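Local coordinates for solute Binding Protein, BlMnBP1 in complex with mannotrisoe (Bifidobacterium animalis subsp. lactis, PDB 6I5V), which binds manno-oligosaccharides such as mannotriose as the extracellular solute-binding component of an ABC transporter, probably handing them on for uptake, at residues 173-178 with 238-243; 229-234 with 399-404; 392-397 with 413-418. All coordinates share one frame; numbering follows the deposited sequence.

Interaction 1 (173-178 with 238-243); sequences LYTNFV and YTEEDY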
loop_
_atom_site.group_PDB
_atom_site.type_symbol
_atom_site.label_atom_id
_atom_site.label_comp_id
_atom_site.label_asym_id
_atom_site.label_seq_id
_atom_site.Cartn_x
_atom_site.Cartn_y
_atom_site.Cartn_z
ATOM N N LEU A 173 -3.698 -11.455 -16.212
ATOM C CA LEU A 173 -3.377 -10.941 -14.883
ATOM C C LEU A 173 -2.032 -11.505 -14.428
ATOM O O LEU A 173 -1.874 -12.725 -14.277
ATOM C CB LEU A 173 -4.484 -11.283 -13.882
ATOM C CG LEU A 173 -4.298 -10.764 -12.444
ATOM C CD1 LEU A 173 -5.637 -10.459 -11.829
ATOM C CD2 LEU A 173 -3.557 -11.802 -11.574
ATOM N N TYR A 174 -1.057 -10.621 -14.199
ATOM C CA TYR A 174 0.319 -11.011 -13.836
ATOM C C TYR A 174 0.458 -10.935 -12.318
ATOM O O TYR A 174 0.223 -9.876 -11.745
ATOM C CB TYR A 174 1.333 -10.079 -14.523
ATOM C CG TYR A 174 2.801 -10.515 -14.509
ATOM C CD1 TYR A 174 3.275 -11.502 -15.379
ATOM C CD2 TYR A 174 3.708 -9.921 -13.652
ATOM C CE1 TYR A 174 4.606 -11.896 -15.365
ATOM C CE2 TYR A 174 5.031 -10.297 -13.635
ATOM C CZ TYR A 174 5.474 -11.291 -14.490
ATOM O OH TYR A 174 6.783 -11.629 -14.458
ATOM N N THR A 175 0.809 -12.057 -11.654
ATOM C CA THR A 175 0.669 -12.090 -10.199
ATOM C C THR A 175 1.785 -11.324 -9.475
ATOM O O THR A 175 1.589 -10.885 -8.339
ATOM C CB THR A 175 0.694 -13.524 -9.660
ATOM O OG1 THR A 175 1.994 -14.101 -9.912
ATOM C CG2 THR A 175 -0.434 -14.380 -10.265
ATOM N N ASN A 176 2.956 -11.197 -10.118
ATOM C CA ASN A 176 4.221 -10.810 -9.469
ATOM C C ASN A 176 4.480 -11.660 -8.225
ATOM O O ASN A 176 4.946 -11.170 -7.201
ATOM C CB ASN A 176 4.243 -9.306 -9.166
ATOM C CG ASN A 176 4.828 -8.506 -10.313
ATOM O OD1 ASN A 176 5.963 -8.742 -10.741
ATOM N ND2 ASN A 176 4.039 -7.633 -10.871
ATOM N N PHE A 177 4.153 -12.951 -8.324
ATOM C CA PHE A 177 4.294 -13.916 -7.240
ATOM C C PHE A 177 5.610 -13.790 -6.444
ATOM O O PHE A 177 5.557 -13.833 -5.207
ATOM C CB PHE A 177 4.143 -15.324 -7.807
ATOM C CG PHE A 177 4.434 -16.420 -6.818
ATOM C CD1 PHE A 177 5.734 -16.856 -6.602
ATOM C CD2 PHE A 177 3.403 -17.027 -6.117
ATOM C CE1 PHE A 177 5.988 -17.884 -5.686
ATOM C CE2 PHE A 177 3.648 -18.040 -5.207
ATOM C CZ PHE A 177 4.936 -18.472 -4.990
ATOM N N VAL A 178 6.775 -13.605 -7.101
ATOM C CA VAL A 178 8.032 -13.629 -6.344
ATOM C C VAL A 178 8.190 -12.405 -5.438
ATOM O O VAL A 178 8.952 -12.462 -4.463
ATOM C CB VAL A 178 9.318 -13.764 -7.203
ATOM C CG1 VAL A 178 9.198 -14.875 -8.249
ATOM C CG2 VAL A 178 9.710 -12.491 -7.852
ATOM N N TYR A 238 -5.378 -17.953 -16.504
ATOM C CA TYR A 238 -5.343 -16.546 -16.893
ATOM C C TYR A 238 -4.155 -15.767 -16.303
ATOM O O TYR A 238 -4.088 -14.536 -16.446
ATOM C CB TYR A 238 -6.639 -15.870 -16.465
ATOM C CG TYR A 238 -7.901 -16.538 -16.997
ATOM C CD1 TYR A 238 -7.902 -17.228 -18.205
ATOM C CD2 TYR A 238 -9.085 -16.484 -16.291
ATOM C CE1 TYR A 238 -9.071 -17.829 -18.702
ATOM C CE2 TYR A 238 -10.237 -17.065 -16.770
ATOM C CZ TYR A 238 -10.221 -17.744 -17.979
ATOM O OH TYR A 238 -11.359 -18.340 -18.458
ATOM N N THR A 239 -3.237 -16.424 -15.628
ATOM C CA THR A 239 -2.061 -15.711 -15.117
ATOM C C THR A 239 -0.836 -16.171 -15.898
ATOM O O THR A 239 -0.962 -16.950 -16.851
ATOM C CB THR A 239 -1.915 -15.901 -13.605
ATOM O OG1 THR A 239 -1.581 -17.251 -13.274
ATOM C CG2 THR A 239 -3.178 -15.543 -12.944
ATOM N N GLU A 240 0.348 -15.656 -15.524
ATOM C CA GLU A 240 1.585 -16.048 -16.212
ATOM C C GLU A 240 1.738 -17.559 -16.237
ATOM O O GLU A 240 1.157 -18.269 -15.415
ATOM C CB GLU A 240 2.819 -15.413 -15.544
ATOM C CG GLU A 240 3.090 -15.863 -14.120
ATOM C CD GLU A 240 2.185 -15.184 -13.099
ATOM O OE1 GLU A 240 1.501 -14.171 -13.437
ATOM O OE2 GLU A 240 2.164 -15.659 -11.955
ATOM N N GLU A 241 2.583 -18.051 -17.134
ATOM C CA GLU A 241 2.779 -19.489 -17.255
ATOM C C GLU A 241 3.554 -20.042 -16.073
ATOM O O GLU A 241 3.263 -21.146 -15.603
ATOM C CB GLU A 241 3.501 -19.802 -18.570
ATOM C CG GLU A 241 3.903 -21.247 -18.739
ATOM C CD GLU A 241 2.971 -22.013 -19.645
ATOM O OE1 GLU A 241 1.727 -21.827 -19.536
ATOM O OE2 GLU A 241 3.497 -22.788 -20.482
ATOM N N ASP A 242 4.538 -19.292 -15.582
ATOM C CA ASP A 242 5.449 -19.761 -14.533
ATOM C C ASP A 242 5.483 -18.749 -13.387
ATOM O O ASP A 242 6.248 -17.784 -13.420
ATOM C CB ASP A 242 6.854 -19.982 -15.113
ATOM C CG ASP A 242 7.799 -20.618 -14.123
ATOM O OD1 ASP A 242 7.375 -20.852 -12.972
ATOM O OD2 ASP A 242 8.968 -20.898 -14.502
ATOM N N TYR A 243 4.678 -18.979 -12.355
ATOM C CA TYR A 243 4.626 -18.030 -11.253
ATOM C C TYR A 243 5.966 -17.942 -10.511
ATOM O O TYR A 243 6.310 -16.874 -10.008
ATOM C CB TYR A 243 3.486 -18.396 -10.291
ATOM C CG TYR A 243 3.588 -19.735 -9.560
ATOM C CD1 TYR A 243 4.427 -19.885 -8.489
ATOM C CD2 TYR A 243 2.779 -20.818 -9.891
ATOM C CE1 TYR A 243 4.519 -21.081 -7.801
ATOM C CE2 TYR A 243 2.875 -22.032 -9.195
ATOM C CZ TYR A 243 3.770 -22.131 -8.148
ATOM O OH TYR A 243 3.924 -23.272 -7.387
#
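Glu240 reaches across to the turn at Thr175 and holds it with both oxygens of its carboxylate. OE1 accepts from the backbone N of Thr175 at 2.9 Å, an almost straight bond (164°), while OE2 accepts a hydrogen bond from Thr175 OG1 at 2.6 Å; both donors come in on the syn side, tilted out of the carboxylate plane. The bend at chi2 of Glu240 (-78°) brings the carboxylate back over the turn, while CB of Glu240 lies against CD1 and CE1 of the Tyr174 ring. Thr175 OG1 is doubly used, since it also accepts from Phe177 N at 2.9 Å and so closes an ST turn. The hydroxyl of Tyr174 accepts from the backbone N of Asp247.

Further along, Tyr243 turns the edge of its ring to the face of Phe177, with CD1 over the ring centre; the centroids are 4.7 Å apart and the planes 53° apart, a tilted edge-to-face pair. Val399 of helix 392-403 packs on both rings. At the other end, Leu173 N bonds to Tyr238 O at 3.1 Å, and Thr239 CA-H points at Leu173 O.

Two loops, one leaving strand 171-173 and the other helix 222-235, are thus joined by backbone, carboxylate and aromatic contacts in turn. With both its oxygens engaged by N-H and O-H donors, the carboxylate of Glu240 is probably kept ionised and fixed in rotation.

Interaction 2 (229-234 with 399-404); sequences TLYDAV and VDAANR. With ZN (zinc ion), chain F.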
loop_
_atom_site.group_PDB
_atom_site.type_symbol
_atom_site.label_atom_id
_atom_site.label_comp_id
_atom_site.label_asym_id
_atom_site.label_seq_id
_atom_site.Cartn_x
_atom_site.Cartn_y
_atom_site.Cartn_z
ATOM N N THR A 229 -11.055 -14.217 -6.501
ATOM C CA THR A 229 -10.648 -13.594 -7.759
ATOM C C THR A 229 -9.238 -14.043 -8.131
ATOM O O THR A 229 -8.972 -14.410 -9.279
ATOM C CB THR A 229 -10.706 -12.073 -7.680
ATOM O OG1 THR A 229 -12.049 -11.624 -7.468
ATOM C CG2 THR A 229 -10.158 -11.417 -8.936
ATOM N N LEU A 230 -8.308 -14.011 -7.169
ATOM C CA LEU A 230 -6.955 -14.467 -7.468
ATOM C C LEU A 230 -6.945 -15.957 -7.774
ATOM O O LEU A 230 -6.339 -16.399 -8.752
ATOM C CB LEU A 230 -6.028 -14.169 -6.305
ATOM C CG LEU A 230 -4.628 -14.795 -6.409
ATOM C CD1 LEU A 230 -3.831 -14.271 -7.536
ATOM C CD2 LEU A 230 -3.888 -14.486 -5.126
ATOM N N TYR A 231 -7.599 -16.746 -6.926
ATOM C CA TYR A 231 -7.598 -18.183 -7.103
ATOM C C TYR A 231 -8.095 -18.539 -8.503
ATOM O O TYR A 231 -7.451 -19.304 -9.216
ATOM C CB TYR A 231 -8.455 -18.838 -6.012
ATOM C CG TYR A 231 -8.431 -20.341 -6.083
ATOM C CD1 TYR A 231 -9.211 -21.014 -6.998
ATOM C CD2 TYR A 231 -7.673 -21.095 -5.238
ATOM C CE1 TYR A 231 -9.188 -22.378 -7.079
ATOM C CE2 TYR A 231 -7.671 -22.474 -5.295
ATOM C CZ TYR A 231 -8.432 -23.114 -6.237
ATOM O OH TYR A 231 -8.438 -24.500 -6.353
ATOM N N ASP A 232 -9.196 -17.918 -8.937
ATOM C CA ASP A 232 -9.833 -18.331 -10.186
ATOM C C ASP A 232 -8.959 -17.955 -11.362
ATOM O O ASP A 232 -8.810 -18.747 -12.306
ATOM C CB ASP A 232 -11.204 -17.684 -10.348
ATOM C CG ASP A 232 -12.268 -18.319 -9.472
ATOM O OD1 ASP A 232 -12.029 -19.426 -8.979
ATOM O OD2 ASP A 232 -13.354 -17.726 -9.309
ATOM N N ALA A 233 -8.379 -16.740 -11.314
ATOM C CA ALA A 233 -7.451 -16.300 -12.348
ATOM C C ALA A 233 -6.327 -17.316 -12.539
ATOM O O ALA A 233 -6.033 -17.726 -13.670
ATOM C CB ALA A 233 -6.870 -14.934 -12.000
ATOM N N VAL A 234 -5.692 -17.751 -11.441
ATOM C CA VAL A 234 -4.596 -18.716 -11.573
ATOM C C VAL A 234 -5.118 -20.053 -12.083
ATOM O O VAL A 234 -4.518 -20.680 -12.977
ATOM C CB VAL A 234 -3.834 -18.887 -10.235
ATOM C CG1 VAL A 234 -2.829 -20.097 -10.322
ATOM C CG2 VAL A 234 -3.130 -17.631 -9.898
ATOM N N VAL A 399 -0.101 -21.087 -5.377
ATOM C CA VAL A 399 0.533 -22.391 -5.531
ATOM C C VAL A 399 -0.515 -23.487 -5.590
ATOM O O VAL A 399 -0.453 -24.385 -6.440
ATOM C CB VAL A 399 1.532 -22.623 -4.384
ATOM C CG1 VAL A 399 1.933 -24.086 -4.301
ATOM C CG2 VAL A 399 2.727 -21.755 -4.602
ATOM N N ASP A 400 -1.506 -23.412 -4.702
ATOM C CA ASP A 400 -2.504 -24.456 -4.580
ATOM C C ASP A 400 -3.592 -24.340 -5.632
ATOM O O ASP A 400 -4.200 -25.354 -6.006
ATOM C CB ASP A 400 -3.106 -24.401 -3.172
ATOM C CG ASP A 400 -2.166 -24.922 -2.138
ATOM O OD1 ASP A 400 -1.128 -25.491 -2.558
ATOM O OD2 ASP A 400 -2.454 -24.753 -0.935
ATOM N N ALA A 401 -3.890 -23.124 -6.087
ATOM C CA ALA A 401 -4.742 -23.006 -7.260
ATOM C C ALA A 401 -4.049 -23.594 -8.473
ATOM O O ALA A 401 -4.706 -24.150 -9.351
ATOM C CB ALA A 401 -5.122 -21.550 -7.542
ATOM N N ALA A 402 -2.730 -23.491 -8.537
ATOM C CA ALA A 402 -2.040 -23.931 -9.740
ATOM C C ALA A 402 -1.838 -25.437 -9.755
ATOM O O ALA A 402 -1.913 -26.049 -10.825
ATOM C CB ALA A 402 -0.701 -23.222 -9.880
ATOM N N ASN A 403 -1.608 -26.043 -8.587
ATOM C CA ASN A 403 -1.444 -27.485 -8.475
ATOM C C ASN A 403 -2.750 -28.168 -8.120
ATOM O O ASN A 403 -2.773 -29.390 -7.986
ATOM C CB ASN A 403 -0.359 -27.859 -7.439
ATOM C CG ASN A 403 -0.758 -27.533 -5.998
ATOM O OD1 ASN A 403 -1.938 -27.423 -5.670
ATOM N ND2 ASN A 403 0.247 -27.397 -5.121
ATOM N N ARG A 404 -3.821 -27.390 -7.939
ATOM C CA ARG A 404 -5.192 -27.889 -7.788
ATOM C C ARG A 404 -5.364 -28.775 -6.551
ATOM O O ARG A 404 -6.328 -29.545 -6.464
ATOM C CB ARG A 404 -5.659 -28.628 -9.073
ATOM C CG ARG A 404 -5.487 -27.789 -10.354
ATOM C CD ARG A 404 -5.881 -28.510 -11.657
ATOM N NE ARG A 404 -5.170 -29.780 -11.765
ATOM C CZ ARG A 404 -5.699 -30.973 -11.493
ATOM N NH1 ARG A 404 -6.974 -31.090 -11.123
ATOM N NH2 ARG A 404 -4.942 -32.062 -11.612
HETATM ZN ZN ZN F . -0.344 -26.268 -0.710
HETATM O O HOH W 1 0.463 -24.813 -0.273
#
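Ala401 presses its methyl group into the face of the Tyr231 ring. CB sits 3.6 Å from the ring centroid and 18° off the normal, a CH-pi contact displaced toward the CD2-CE2 side, where CB comes within 3.5 Å of Tyr231 CD2. The ring is laid along helix 399-403 because CG stands anti to the backbone N (chi1 -176°), which carries the phenol forward beside the small residue. A turn later, Val234 supplies the second bump: its CG1 rests against two methyls, 3.9 Å from Ala401 CB and 3.8 Å from Ala402 CB. The Ala401 methyl therefore occupies the hollow between the tyrosine ring and the valine branch, and a side chain this small is consistent with the 8.6 Å approach of the two short helix axes, which cross at -35°.

The far end of Tyr231 is held by its hydroxyl, hydrogen-bonded to the carbonyl of Arg406, while Ile408 and Ile411 of helix 408-425 also touch the side chain. With the ring cut back to an alanine here, the Ala401 methyl would probably face a gap and the Arg406 carbonyl would lose its hydroxyl partner. On another side of helix 399-403, Asp400 OD1 binds a zinc ion at 2.1 Å, and its OD2 makes a salt bridge with Arg406.

No hydrogen bond crosses between the segments; the arrangement is close packing of two helices running in roughly the same direction, with an alanine methyl between an aromatic ring and a valine, joining helix 222-235 to helix 392-403, the last but one of the chain, in one lobe of the solute-binding protein fold.

Interaction 3 (392-397 with 413-418); sequences KKIQDI and DEWNQK. With ZN (zinc ion), chain D.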
loop_
_atom_site.group_PDB
_atom_site.type_symbol
_atom_site.label_atom_id
_atom_site.label_comp_id
_atom_site.label_asym_id
_atom_site.label_seq_id
_atom_site.Cartn_x
_atom_site.Cartn_y
_atom_site.Cartn_z
ATOM N N LYS A 392 2.823 -14.252 2.300
ATOM C CA LYS A 392 3.055 -15.686 2.220
ATOM C C LYS A 392 1.759 -16.441 2.014
ATOM O O LYS A 392 1.716 -17.403 1.247
ATOM C CB LYS A 392 3.756 -16.193 3.476
ATOM C CG LYS A 392 5.018 -15.452 3.839
ATOM C CD LYS A 392 6.099 -15.561 2.815
ATOM C CE LYS A 392 7.460 -15.379 3.533
ATOM N NZ LYS A 392 8.343 -14.336 2.956
ATOM N N LYS A 393 0.698 -16.047 2.731
ATOM C CA LYS A 393 -0.545 -16.782 2.613
ATOM C C LYS A 393 -1.125 -16.598 1.228
ATOM O O LYS A 393 -1.724 -17.515 0.687
ATOM C CB LYS A 393 -1.541 -16.334 3.681
ATOM C CG LYS A 393 -1.930 -14.859 3.567
ATOM C CD LYS A 393 -3.045 -14.510 4.584
ATOM C CE LYS A 393 -3.531 -13.034 4.438
ATOM N NZ LYS A 393 -2.407 -12.090 4.782
ATOM N N ILE A 394 -0.890 -15.442 0.613
ATOM C CA ILE A 394 -1.360 -15.217 -0.743
ATOM C C ILE A 394 -0.532 -16.046 -1.736
ATOM O O ILE A 394 -1.069 -16.608 -2.710
ATOM C CB ILE A 394 -1.302 -13.710 -1.062
ATOM C CG1 ILE A 394 -1.940 -12.828 0.039
ATOM C CG2 ILE A 394 -1.908 -13.418 -2.397
ATOM C CD1 ILE A 394 -3.353 -13.170 0.339
ATOM N N GLN A 395 0.788 -16.149 -1.511
ATOM C CA GLN A 395 1.597 -17.063 -2.319
ATOM C C GLN A 395 1.034 -18.479 -2.224
ATOM O O GLN A 395 0.985 -19.215 -3.219
ATOM C CB GLN A 395 3.067 -17.003 -1.874
ATOM C CG GLN A 395 3.729 -15.742 -2.324
ATOM C CD GLN A 395 5.169 -15.546 -1.817
ATOM O OE1 GLN A 395 5.692 -16.335 -1.025
ATOM N NE2 GLN A 395 5.809 -14.477 -2.296
ATOM N N ASP A 396 0.510 -18.825 -1.048
ATOM C CA ASP A 396 -0.082 -20.131 -0.835
ATOM C C ASP A 396 -1.275 -20.334 -1.765
ATOM O O ASP A 396 -1.492 -21.433 -2.283
ATOM C CB ASP A 396 -0.524 -20.247 0.622
ATOM C CG ASP A 396 -0.470 -21.671 1.136
ATOM O OD1 ASP A 396 0.240 -22.438 0.472
ATOM O OD2 ASP A 396 -1.122 -22.011 2.176
ATOM N N ILE A 397 -2.054 -19.271 -1.983
ATOM C CA ILE A 397 -3.223 -19.361 -2.836
ATOM C C ILE A 397 -2.784 -19.700 -4.254
ATOM O O ILE A 397 -3.292 -20.640 -4.882
ATOM C CB ILE A 397 -4.038 -18.053 -2.764
ATOM C CG1 ILE A 397 -4.655 -17.881 -1.387
ATOM C CG2 ILE A 397 -5.242 -18.097 -3.743
ATOM C CD1 ILE A 397 -5.413 -16.522 -1.194
ATOM N N ASP A 413 -11.204 -21.827 4.713
ATOM C CA ASP A 413 -11.563 -22.484 5.957
ATOM C C ASP A 413 -10.345 -22.675 6.853
ATOM O O ASP A 413 -10.464 -22.603 8.079
ATOM C CB ASP A 413 -12.246 -23.817 5.674
ATOM C CG ASP A 413 -12.742 -24.508 6.958
ATOM O OD1 ASP A 413 -13.622 -23.935 7.648
ATOM O OD2 ASP A 413 -12.246 -25.619 7.288
ATOM N N GLU A 414 -9.172 -22.927 6.261
ATOM C CA GLU A 414 -7.952 -22.984 7.055
ATOM C C GLU A 414 -7.688 -21.654 7.756
ATOM O O GLU A 414 -7.352 -21.626 8.949
ATOM C CB GLU A 414 -6.754 -23.363 6.183
ATOM C CG GLU A 414 -5.480 -23.436 6.996
ATOM C CD GLU A 414 -4.222 -23.596 6.146
ATOM O OE1 GLU A 414 -4.196 -23.078 4.994
ATOM O OE2 GLU A 414 -3.266 -24.220 6.666
ATOM N N TRP A 415 -7.844 -20.542 7.034
ATOM C CA TRP A 415 -7.621 -19.236 7.633
ATOM C C TRP A 415 -8.635 -18.967 8.741
ATOM O O TRP A 415 -8.272 -18.475 9.811
ATOM C CB TRP A 415 -7.696 -18.140 6.571
ATOM C CG TRP A 415 -6.695 -18.176 5.450
ATOM C CD1 TRP A 415 -5.883 -19.227 5.050
ATOM C CD2 TRP A 415 -6.429 -17.105 4.560
ATOM N NE1 TRP A 415 -5.133 -18.841 3.967
ATOM C CE2 TRP A 415 -5.461 -17.549 3.640
ATOM C CE3 TRP A 415 -6.935 -15.799 4.443
ATOM C CZ2 TRP A 415 -4.988 -16.735 2.617
ATOM C CZ3 TRP A 415 -6.441 -14.990 3.472
ATOM C CH2 TRP A 415 -5.488 -15.458 2.548
ATOM N N ASN A 416 -9.911 -19.295 8.489
ATOM C CA ASN A 416 -10.959 -19.056 9.470
ATOM C C ASN A 416 -10.695 -19.803 10.763
ATOM O O ASN A 416 -10.949 -19.286 11.865
ATOM C CB ASN A 416 -12.308 -19.480 8.886
ATOM C CG ASN A 416 -12.885 -18.455 7.929
ATOM O OD1 ASN A 416 -12.634 -17.240 8.041
ATOM N ND2 ASN A 416 -13.669 -18.935 6.984
ATOM N N GLN A 417 -10.251 -21.044 10.663
ATOM C CA GLN A 417 -10.004 -21.787 11.881
ATOM C C GLN A 417 -8.960 -21.080 12.738
ATOM O O GLN A 417 -9.096 -21.007 13.969
ATOM C CB GLN A 417 -9.576 -23.204 11.533
ATOM C CG GLN A 417 -10.741 -24.129 11.171
ATOM C CD GLN A 417 -10.285 -25.460 10.561
ATOM O OE1 GLN A 417 -9.779 -26.351 11.265
ATOM N NE2 GLN A 417 -10.467 -25.600 9.238
ATOM N N LYS A 418 -7.919 -20.538 12.102
ATOM C CA LYS A 418 -6.870 -19.864 12.849
ATOM C C LYS A 418 -7.348 -18.506 13.327
ATOM O O LYS A 418 -7.019 -18.079 14.440
ATOM C CB LYS A 418 -5.609 -19.726 11.996
ATOM C CG LYS A 418 -4.813 -21.050 11.869
ATOM C CD LYS A 418 -3.750 -20.955 10.799
ATOM C CE LYS A 418 -2.944 -22.261 10.665
ATOM N NZ LYS A 418 -2.646 -22.507 9.227
HETATM ZN ZN ZN D . -1.590 -23.252 5.777
HETATM O O HOH W 2 -3.388 -20.941 3.170
HETATM O O HOH W 3 -1.242 -23.934 3.720
#
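Two acidic side chains face each other across this contact, Asp396 OD2 and Glu414 OE1 being 4.3 Å apart, with water and metal mediating between them. Water 2 donates to both carboxylates and accepts from the indole NE1 of Trp415 at 2.8 Å, lying in the plane of the ring at its edge. Water 3 donates to Asp396 OD2, makes a weak bond to Glu414 OE1, and is itself a ligand of a zinc ion. Glu414 binds that zinc through OE2 at 2.1 Å, its chain extended from a CG anti to the backbone N (chi1 -180°). Arg406 makes salt bridges to both acids, and Lys418 NZ adds a salt bridge to Glu414 OE2, weak as a hydrogen bond; together with the zinc, these positive charges probably offset the repulsion and keep both carboxylates ionised.

Beside this polar group the indole fills the space between helices whose axes stay 12.8 Å apart. The aliphatic chain of Lys393 crosses one face of the six-membered ring, its CD 3.6 Å from the centroid and 21° off the normal, a CH-pi contact. Beyond the ring, Lys393 NZ goes on to Asp187 and the carbonyl of Leu384. Ile394 meets the rim of the indole near its plane, with Ile394 CD1 3.8 Å from Trp415 CH2. Ile397 comes in obliquely, with Ile397 CD1 3.8 Å from Trp415 CZ2. Tyr227 and Phe212 add edge-to-face partners.

Here two consecutive C-terminal helices, 392-403 and 408-425, run back antiparallel at 152°, forming a helical hairpin spaced by a buried tryptophan, with a water-bridged acidic zinc site at its edge.

Helix 392-403 ties the three together: interactions 2 and 3 both use it, and their centres lie about 13 Å apart, with Leu230 packing on Ile394 and Ile397 between them. The centre of interaction 1 is about 10 Å from that of interaction 2, and its segment 238-243 follows shortly after helix 222-235; Tyr238 N probably bonds to Ala233 O at 2.9 Å, and Tyr243 OH packs on Val399 CG2. The centres of interactions 1 and 3 are about 19 Å apart, joined by a weak hydrogen bond from Gln395 NE2 to Phe177 O. The bound mannose chain is not touched: about 10 Å separate it from the side chains of Val178 and Lys393.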